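Photoreceptor-histidine kinase BphP (Stigmatella aurantiaca DW4/3-1, PDB 6BAF) binds a linear tetrapyrrole (bilin) chromophore and, as a phytochrome histidine kinase, probably converts light into a signal that controls cell development. Local coordinates at residues L20-E25 with L30-E35; P59-P64 with K81-V86; Q101-L106 with P224-P229. All blocks are in the same frame, centred on the assembly; numbering follows the deposited sequence.

Contact 1. Residues L20-E25 with L30-E35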
loop_
_atom_site.group_PDB
_atom_site.type_symbol
_atom_site.label_atom_id
_atom_site.label_comp_id
_atom_site.label_asym_id
_atom_site.label_seq_id
_atom_site.Cartn_x
_atom_site.Cartn_y
_atom_site.Cartn_z
ATOM N N LEU A 20 11.806 -24.198 2.463
ATOM C CA LEU A 20 11.320 -24.317 1.095
ATOM C C LEU A 20 10.692 -25.693 0.885
ATOM O O LEU A 20 11.307 -26.713 1.204
ATOM C CB LEU A 20 12.454 -24.098 0.118
ATOM C CG LEU A 20 12.007 -24.087 -1.346
ATOM C CD1 LEU A 20 12.677 -22.943 -2.097
ATOM C CD2 LEU A 20 12.302 -25.478 -1.988
ATOM N N LEU A 21 9.473 -25.715 0.358
ATOM C CA LEU A 21 8.788 -26.928 -0.067
ATOM C C LEU A 21 8.476 -26.835 -1.555
ATOM O O LEU A 21 8.209 -25.748 -2.066
ATOM C CB LEU A 21 7.481 -27.108 0.701
ATOM C CG LEU A 21 7.547 -27.015 2.221
ATOM C CD1 LEU A 21 6.132 -27.096 2.752
ATOM C CD2 LEU A 21 8.425 -28.142 2.819
ATOM N N VAL A 22 8.511 -27.967 -2.269
ATOM C CA VAL A 22 7.945 -28.049 -3.613
ATOM C C VAL A 22 6.732 -28.969 -3.551
ATOM O O VAL A 22 6.772 -30.022 -2.898
ATOM C CB VAL A 22 8.955 -28.542 -4.650
ATOM C CG1 VAL A 22 8.285 -28.660 -5.992
ATOM C CG2 VAL A 22 10.174 -27.598 -4.733
ATOM N N LEU A 23 5.646 -28.552 -4.202
ATOM C CA LEU A 23 4.332 -29.177 -4.126
ATOM C C LEU A 23 3.898 -29.653 -5.503
ATOM O O LEU A 23 4.006 -28.909 -6.494
ATOM C CB LEU A 23 3.290 -28.184 -3.602
ATOM C CG LEU A 23 3.568 -27.480 -2.270
ATOM C CD1 LEU A 23 2.451 -26.470 -2.017
ATOM C CD2 LEU A 23 3.562 -28.469 -1.198
ATOM N N SER A 24 3.361 -30.869 -5.578
ATOM C CA SER A 24 2.856 -31.252 -6.890
ATOM C C SER A 24 1.527 -30.557 -7.164
ATOM O O SER A 24 0.821 -30.131 -6.252
ATOM C CB SER A 24 2.637 -32.761 -6.981
ATOM O OG SER A 24 1.561 -33.116 -6.117
ATOM N N GLU A 25 1.140 -30.547 -8.427
ATOM C CA GLU A 25 -0.138 -29.975 -8.804
ATOM C C GLU A 25 -0.873 -30.990 -9.639
ATOM O O GLU A 25 -0.316 -31.468 -10.630
ATOM C CB GLU A 25 0.076 -28.694 -9.607
ATOM C CG GLU A 25 1.100 -27.742 -8.962
ATOM C CD GLU A 25 1.360 -26.502 -9.825
ATOM O OE1 GLU A 25 2.343 -26.509 -10.629
ATOM O OE2 GLU A 25 0.562 -25.540 -9.720
ATOM N N LEU A 30 4.197 -33.113 -1.288
ATOM C CA LEU A 30 5.532 -32.532 -1.141
ATOM C C LEU A 30 6.521 -33.409 -1.883
ATOM O O LEU A 30 6.785 -34.550 -1.466
ATOM C CB LEU A 30 5.971 -32.437 0.321
ATOM C CG LEU A 30 5.128 -31.822 1.449
ATOM C CD1 LEU A 30 5.969 -31.201 2.579
ATOM C CD2 LEU A 30 4.106 -30.913 0.948
ATOM N N THR A 31 7.120 -32.877 -2.941
ATOM C CA THR A 31 8.184 -33.603 -3.620
ATOM C C THR A 31 9.582 -33.152 -3.242
ATOM O O THR A 31 10.548 -33.850 -3.578
ATOM C CB THR A 31 8.034 -33.444 -5.133
ATOM O OG1 THR A 31 8.267 -32.075 -5.453
ATOM C CG2 THR A 31 6.610 -33.857 -5.571
ATOM N N HIS A 32 9.732 -31.960 -2.652
ATOM C CA HIS A 32 11.005 -31.456 -2.153
ATOM C C HIS A 32 10.739 -30.776 -0.814
ATOM O O HIS A 32 9.669 -30.198 -0.602
ATOM C CB HIS A 32 11.709 -30.424 -3.063
ATOM C CG HIS A 32 11.887 -30.826 -4.501
ATOM N ND1 HIS A 32 10.840 -31.232 -5.307
ATOM C CD2 HIS A 32 12.978 -30.765 -5.307
ATOM C CE1 HIS A 32 11.289 -31.440 -6.532
ATOM N NE2 HIS A 32 12.581 -31.158 -6.560
ATOM N N ALA A 33 11.719 -30.840 0.076
ATOM C CA ALA A 33 11.684 -30.151 1.356
ATOM C C ALA A 33 13.107 -29.813 1.746
ATOM O O ALA A 33 14.016 -30.627 1.571
ATOM C CB ALA A 33 11.042 -30.994 2.451
ATOM N N SER A 34 13.315 -28.602 2.252
ATOM C CA SER A 34 14.657 -28.267 2.687
ATOM C C SER A 34 14.929 -28.950 4.030
ATOM O O SER A 34 14.014 -29.189 4.833
ATOM C CB SER A 34 14.820 -26.737 2.764
ATOM O OG SER A 34 13.863 -26.218 3.644
ATOM N N GLU A 35 16.192 -29.289 4.261
ATOM C CA GLU A 35 16.539 -30.207 5.348
ATOM C C GLU A 35 16.562 -29.548 6.724
ATOM O O GLU A 35 16.775 -30.252 7.708
ATOM C CB GLU A 35 17.916 -30.825 5.078
ATOM C CG GLU A 35 18.987 -29.751 5.035
ATOM C CD GLU A 35 20.402 -30.302 4.771
ATOM O OE1 GLU A 35 20.530 -31.562 4.681
ATOM O OE2 GLU A 35 21.359 -29.467 4.625
#

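Contact 2. Residues P59-P64 with K81-V86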
loop_
_atom_site.group_PDB
_atom_site.type_symbol
_atom_site.label_atom_id
_atom_site.label_comp_id
_atom_site.label_asym_id
_atom_site.label_seq_id
_atom_site.Cartn_x
_atom_site.Cartn_y
_atom_site.Cartn_z
ATOM N N PRO A 59 -6.744 -27.570 10.512
ATOM C CA PRO A 59 -7.863 -27.849 9.585
ATOM C C PRO A 59 -8.709 -26.659 9.168
ATOM O O PRO A 59 -9.278 -26.692 8.069
ATOM C CB PRO A 59 -8.697 -28.879 10.357
ATOM C CG PRO A 59 -7.685 -29.614 11.168
ATOM C CD PRO A 59 -6.708 -28.543 11.623
ATOM N N SER A 60 -8.831 -25.610 9.982
ATOM C CA SER A 60 -9.668 -24.483 9.564
ATOM C C SER A 60 -8.967 -23.549 8.575
ATOM O O SER A 60 -9.643 -22.800 7.859
ATOM C CB SER A 60 -10.134 -23.690 10.791
ATOM O OG SER A 60 -9.060 -22.980 11.377
ATOM N N VAL A 61 -7.629 -23.557 8.553
ATOM C CA VAL A 61 -6.822 -22.846 7.561
ATOM C C VAL A 61 -6.653 -23.626 6.260
ATOM O O VAL A 61 -6.282 -23.040 5.230
ATOM C CB VAL A 61 -5.489 -22.549 8.280
ATOM C CG1 VAL A 61 -4.350 -22.146 7.317
ATOM C CG2 VAL A 61 -5.714 -21.476 9.306
ATOM N N ARG A 62 -6.968 -24.925 6.264
ATOM C CA ARG A 62 -6.471 -25.832 5.234
ATOM C C ARG A 62 -7.150 -25.595 3.892
ATOM O O ARG A 62 -6.485 -25.312 2.883
ATOM C CB ARG A 62 -6.656 -27.269 5.700
ATOM C CG ARG A 62 -6.426 -28.311 4.644
ATOM C CD ARG A 62 -6.967 -29.642 5.159
ATOM N NE ARG A 62 -6.128 -30.152 6.247
ATOM C CZ ARG A 62 -6.557 -30.876 7.282
ATOM N NH1 ARG A 62 -7.854 -31.177 7.417
ATOM N NH2 ARG A 62 -5.672 -31.284 8.195
ATOM N N GLU A 63 -8.473 -25.720 3.854
ATOM C CA GLU A 63 -9.218 -25.497 2.617
ATOM C C GLU A 63 -8.877 -24.183 1.916
ATOM O O GLU A 63 -8.650 -24.210 0.694
ATOM C CB GLU A 63 -10.716 -25.580 2.921
ATOM C CG GLU A 63 -11.600 -25.402 1.700
ATOM C CD GLU A 63 -12.860 -24.570 2.009
ATOM O OE1 GLU A 63 -13.927 -25.187 2.309
ATOM O OE2 GLU A 63 -12.786 -23.300 1.940
ATOM N N PRO A 64 -8.843 -23.020 2.591
ATOM C CA PRO A 64 -8.484 -21.788 1.866
ATOM C C PRO A 64 -7.051 -21.798 1.367
ATOM O O PRO A 64 -6.773 -21.298 0.268
ATOM C CB PRO A 64 -8.704 -20.686 2.911
ATOM C CG PRO A 64 -9.528 -21.297 3.958
ATOM C CD PRO A 64 -9.157 -22.730 4.000
ATOM N N LYS A 81 -1.536 -17.323 4.470
ATOM C CA LYS A 81 -1.476 -17.655 5.881
ATOM C C LYS A 81 -1.312 -19.165 6.001
ATOM O O LYS A 81 -2.150 -19.929 5.516
ATOM C CB LYS A 81 -2.732 -17.180 6.606
ATOM C CG LYS A 81 -2.717 -17.587 8.074
ATOM C CD LYS A 81 -3.885 -16.994 8.887
ATOM C CE LYS A 81 -5.216 -17.112 8.132
ATOM N NZ LYS A 81 -5.876 -18.426 8.383
ATOM N N VAL A 82 -0.220 -19.601 6.605
ATOM C CA VAL A 82 0.054 -21.014 6.773
ATOM C C VAL A 82 0.173 -21.257 8.259
ATOM O O VAL A 82 1.021 -20.646 8.920
ATOM C CB VAL A 82 1.337 -21.444 6.040
ATOM C CG1 VAL A 82 1.685 -22.881 6.418
ATOM C CG2 VAL A 82 1.182 -21.253 4.509
ATOM N N VAL A 83 -0.664 -22.141 8.789
ATOM C CA VAL A 83 -0.612 -22.513 10.198
ATOM C C VAL A 83 -0.242 -23.989 10.260
ATOM O O VAL A 83 -1.030 -24.852 9.861
ATOM C CB VAL A 83 -1.941 -22.232 10.911
ATOM C CG1 VAL A 83 -1.871 -22.663 12.372
ATOM C CG2 VAL A 83 -2.309 -20.726 10.758
ATOM N N TRP A 84 0.953 -24.279 10.746
ATOM C CA TRP A 84 1.471 -25.644 10.787
ATOM C C TRP A 84 1.161 -26.313 12.117
ATOM O O TRP A 84 1.797 -26.004 13.130
ATOM C CB TRP A 84 2.975 -25.642 10.553
ATOM C CG TRP A 84 3.241 -26.056 9.202
ATOM C CD1 TRP A 84 3.043 -25.313 8.072
ATOM C CD2 TRP A 84 3.761 -27.285 8.768
ATOM N NE1 TRP A 84 3.395 -26.019 6.953
ATOM C CE2 TRP A 84 3.854 -27.225 7.343
ATOM C CE3 TRP A 84 4.178 -28.416 9.421
ATOM C CZ2 TRP A 84 4.335 -28.253 6.572
ATOM C CZ3 TRP A 84 4.652 -29.432 8.649
ATOM C CH2 TRP A 84 4.729 -29.343 7.233
ATOM N N ARG A 85 0.243 -27.279 12.097
ATOM C CA ARG A 85 -0.084 -28.086 13.274
ATOM C C ARG A 85 0.802 -29.324 13.278
ATOM O O ARG A 85 0.598 -30.245 12.484
ATOM C CB ARG A 85 -1.559 -28.484 13.271
ATOM C CG ARG A 85 -2.044 -29.123 14.587
ATOM C CD ARG A 85 -3.525 -28.925 14.751
ATOM N NE ARG A 85 -3.761 -27.620 15.364
ATOM C CZ ARG A 85 -4.962 -27.121 15.666
ATOM N NH1 ARG A 85 -6.071 -27.807 15.379
ATOM N NH2 ARG A 85 -5.050 -25.910 16.222
ATOM N N VAL A 86 1.774 -29.366 14.177
ATOM C CA VAL A 86 2.693 -30.496 14.168
ATOM C C VAL A 86 2.364 -31.453 15.311
ATOM O O VAL A 86 1.967 -32.601 15.057
ATOM C CB VAL A 86 4.166 -30.033 14.190
ATOM C CG1 VAL A 86 4.410 -28.948 15.268
ATOM C CG2 VAL A 86 5.089 -31.221 14.361
HETATM O O HOH W 1 -4.991 -19.966 4.539
#

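Contact 3. Residues Q101-L106 with P224-P229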
loop_
_atom_site.group_PDB
_atom_site.type_symbol
_atom_site.label_atom_id
_atom_site.label_comp_id
_atom_site.label_asym_id
_atom_site.label_seq_id
_atom_site.Cartn_x
_atom_site.Cartn_y
_atom_site.Cartn_z
ATOM N N GLN A 101 9.239 -22.833 -14.002
ATOM C CA GLN A 101 9.768 -24.024 -14.688
ATOM C C GLN A 101 8.962 -25.271 -14.337
ATOM O O GLN A 101 9.516 -26.339 -14.086
ATOM C CB GLN A 101 11.244 -24.243 -14.366
ATOM C CG GLN A 101 12.155 -23.080 -14.771
ATOM C CD GLN A 101 12.346 -22.987 -16.269
ATOM O OE1 GLN A 101 12.009 -23.911 -16.998
ATOM N NE2 GLN A 101 12.896 -21.870 -16.738
ATOM N N GLY A 102 7.644 -25.138 -14.278
ATOM C CA GLY A 102 6.849 -26.315 -14.025
ATOM C C GLY A 102 6.741 -26.751 -12.576
ATOM O O GLY A 102 6.045 -27.738 -12.307
ATOM N N ARG A 103 7.334 -26.035 -11.617
ATOM C CA ARG A 103 7.212 -26.455 -10.233
ATOM C C ARG A 103 6.495 -25.386 -9.415
ATOM O O ARG A 103 6.529 -24.186 -9.719
ATOM C CB ARG A 103 8.590 -26.810 -9.622
ATOM C CG ARG A 103 9.413 -27.846 -10.474
ATOM C CD ARG A 103 9.544 -29.330 -9.954
ATOM N NE ARG A 103 8.418 -29.874 -9.174
ATOM C CZ ARG A 103 8.248 -31.165 -8.813
ATOM N NH1 ARG A 103 9.130 -32.142 -9.181
ATOM N NH2 ARG A 103 7.169 -31.471 -8.082
ATOM N N LEU A 104 5.803 -25.851 -8.381
ATOM C CA LEU A 104 5.091 -24.993 -7.435
ATOM C C LEU A 104 5.915 -24.971 -6.154
ATOM O O LEU A 104 6.027 -25.987 -5.455
ATOM C CB LEU A 104 3.683 -25.522 -7.167
ATOM C CG LEU A 104 2.531 -24.695 -6.597
ATOM C CD1 LEU A 104 1.579 -25.515 -5.750
ATOM C CD2 LEU A 104 2.852 -23.319 -5.992
ATOM N N ILE A 105 6.503 -23.824 -5.849
ATOM C CA ILE A 105 7.425 -23.680 -4.731
ATOM C C ILE A 105 6.735 -22.854 -3.659
ATOM O O ILE A 105 6.209 -21.770 -3.948
ATOM C CB ILE A 105 8.735 -23.015 -5.177
ATOM C CG1 ILE A 105 9.444 -23.908 -6.193
ATOM C CG2 ILE A 105 9.579 -22.671 -3.938
ATOM C CD1 ILE A 105 10.654 -23.292 -6.872
ATOM N N LEU A 106 6.740 -23.358 -2.430
ATOM C CA LEU A 106 6.141 -22.666 -1.296
ATOM C C LEU A 106 7.252 -22.391 -0.292
ATOM O O LEU A 106 7.918 -23.325 0.183
ATOM C CB LEU A 106 5.012 -23.501 -0.685
ATOM C CG LEU A 106 4.458 -23.056 0.666
ATOM C CD1 LEU A 106 3.788 -21.668 0.547
ATOM C CD2 LEU A 106 3.473 -24.112 1.206
ATOM N N PRO A 224 12.825 -39.696 -4.602
ATOM C CA PRO A 224 13.547 -40.380 -5.692
ATOM C C PRO A 224 12.891 -40.062 -7.021
ATOM O O PRO A 224 11.670 -39.956 -7.116
ATOM C CB PRO A 224 13.396 -41.870 -5.343
ATOM C CG PRO A 224 13.085 -41.913 -3.883
ATOM C CD PRO A 224 12.298 -40.639 -3.595
ATOM N N GLY A 225 13.700 -39.878 -8.047
ATOM C CA GLY A 225 13.202 -39.464 -9.327
ATOM C C GLY A 225 13.031 -37.965 -9.469
ATOM O O GLY A 225 12.947 -37.469 -10.595
ATOM N N HIS A 226 12.956 -37.232 -8.367
ATOM C CA HIS A 226 12.779 -35.787 -8.397
ATOM C C HIS A 226 14.147 -35.182 -8.154
ATOM O O HIS A 226 15.149 -35.885 -8.134
ATOM C CB HIS A 226 11.689 -35.402 -7.390
ATOM C CG HIS A 226 10.363 -35.962 -7.758
ATOM N ND1 HIS A 226 9.398 -35.219 -8.397
ATOM C CD2 HIS A 226 9.867 -37.221 -7.662
ATOM C CE1 HIS A 226 8.341 -35.977 -8.633
ATOM N NE2 HIS A 226 8.596 -37.195 -8.194
ATOM N N GLY A 227 14.221 -33.896 -7.946
ATOM C CA GLY A 227 15.521 -33.246 -8.194
ATOM C C GLY A 227 16.781 -34.012 -8.705
ATOM O O GLY A 227 17.244 -34.855 -7.964
ATOM N N GLU A 228 17.401 -33.752 -9.853
ATOM C CA GLU A 228 17.322 -32.600 -10.785
ATOM C C GLU A 228 17.336 -31.233 -10.092
ATOM O O GLU A 228 16.545 -30.950 -9.190
ATOM C CB GLU A 228 16.130 -32.714 -11.745
ATOM C CG GLU A 228 16.276 -33.945 -12.679
ATOM C CD GLU A 228 15.108 -34.981 -12.604
ATOM O OE1 GLU A 228 14.253 -34.888 -11.645
ATOM O OE2 GLU A 228 15.101 -35.929 -13.474
ATOM N N PRO A 229 18.273 -30.405 -10.521
ATOM C CA PRO A 229 18.433 -29.085 -9.906
ATOM C C PRO A 229 17.112 -28.334 -9.946
ATOM O O PRO A 229 16.432 -28.312 -10.973
ATOM C CB PRO A 229 19.507 -28.426 -10.771
ATOM C CG PRO A 229 20.283 -29.642 -11.381
ATOM C CD PRO A 229 19.191 -30.628 -11.656
HETATM O O HOH W 2 11.971 -32.774 -10.176
#

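Contact 1. Residues L20-E25 with L30-E35
S34 OG is held by two groups, accepting from L20 N at 3.1 Å and bonding N36 OD1; its place between the backbone N and the carbonyl carbon (chi1 58°) brings it back toward L20 N, beside the S34 N to L20 O bond. The two strands, 19-23 and 30-34, form an antiparallel hairpin of the PAS domain with a classic beta bulge: T31 and H32 both face V22, so the register slips by one before L23 pairs with L30. V22 O takes one hydrogen bond, from T31 N at 2.9 Å, and a weaker C-H···O contact from L30 CA at 3.3 Å. V22 N donates to H32 O (3.0 Å) from above the plane of that carbonyl. V22 and H32 share one face, where V22 CG2 rests over the imidazole, 4.0 Å from the ring centroid, a CH-pi contact. T31 OG1 meets H32 ND1 in the ring plane at 2.7 Å, a hydrogen bond in which either could donate and which helps to hold the imidazole's rotation. With an alanine in place of H32, V22 CG2 would probably lose its ring surface and T31 OG1 its imidazole partner. On the other face L21 CD2 touches both L30 CD1 and A33 CB, and L23 CD2 presses on L30 CD2 at 3.3 Å, closer than usual van der Waals contact.

Contact 2. Residues P59-P64 with K81-V86
K81 opens the contact by bending its chain so that NZ comes to V61 of helix 59-69: CG starts anti to the backbone N (chi1 177°), but turns at chi3 and chi4 bring NZ to within 3.2 Å of V61 CG2. No hydrogen bond joins this pair; the ammonium end simply lies against a methyl group. The backbone of K81 also faces the helix. K81 O is 3.6 Å from V61 CG1 and receives a hydrogen bond of 3.0 Å from a water, which also reaches V61 O through a weak bond, so helix and strand are bridged by solvent where they make no direct polar bond. V82 turns away from the helix. V83 points back toward it, and V83 CG2 meets V61 CG2 at 3.8 Å, the two valines crossing at about a right angle. This is the apolar heart of the contact, and it buries V83 N, which has no hydrogen-bonding partner in the model. W84 again lies on the far side, its ring meeting that of F56. At R85 the side chain faces the helix once more. R85 NH1 comes 3.9 Å from P59 CD, which lies oblique to the guanidinium, the two side chains crossing at about a right angle, while R85 NE is held in a salt bridge with D90. The alternation of V83 and R85 with V82 and W84 is that of a beta strand with one face toward a helix. Strand 80-85 is the outermost strand at this end of the antiparallel PAS sheet, bonded to strand 90-100 through V82 with F93 and W84 with R91. The helical segment 59-64 crosses the strand segment 81-85 at -138°, and the chain leading into that helix follows the strand's other edge through the backbone bond of R85 with F56.

Contact 3. Residues Q101-L106 with P224-P229
The backbones of R103 and H226 stay well apart, the nearest CA atoms across the contact, those of R103 and G227, being 10.9 Å from each other, so side chains alone span the distance. R103 is modelled in two conformers, and the bond holds for the one described. Its chain, bent at chi2 (-106°) and chi3, carries the guanidinium to the imidazole, where R103 NH1 donates to H226 ND1 at 3.2 Å with an N-H···N angle of 160°. Each group meets the other at its edge and near its own plane, yet the two planes are turned 54° apart. Strand 103-110 belongs to the PAS domain, whereas 224-229 is a loop in the GAF range that follows strand 218-222, itself paired with strand 30-34 in the PAS sheet; it lies in the region that, in phytochromes, probably forms the lasso of the knot through which the N-terminal chain passes. H226 also packs on T31 and H32, and R103 on V22 and H32. A water lies in the guanidinium plane, accepting from R103 NH1 at 3.1 Å and giving a weak bond to E228 OE1. The carboxylate itself makes no direct contact with the arginine, R103 NH1 and E228 OE1 being 6.3 Å apart.

How the contacts relate
All three contacts reach the same antiparallel sheet, the PAS sheet extended by strand 218-222 from the GAF range, and they follow in series, contact 1 closing before contact 2 opens and contact 2 before contact 3. Contacts 1 and 3 are neighbours, their centres about 8 Å apart: strands 19-23 and 103-110 lie side by side, joined by backbone bonds of L21 with L106 and L23 with L104. Contact 2 stands at the outermost strand 80-85, its centre about 17 Å from that of contact 1 and about 23 Å from that of contact 3. Contacts 1 and 2 are thus internal to the PAS domain, whereas in contact 3 a GAF-range loop lies against the PAS sheet through one side-chain bond.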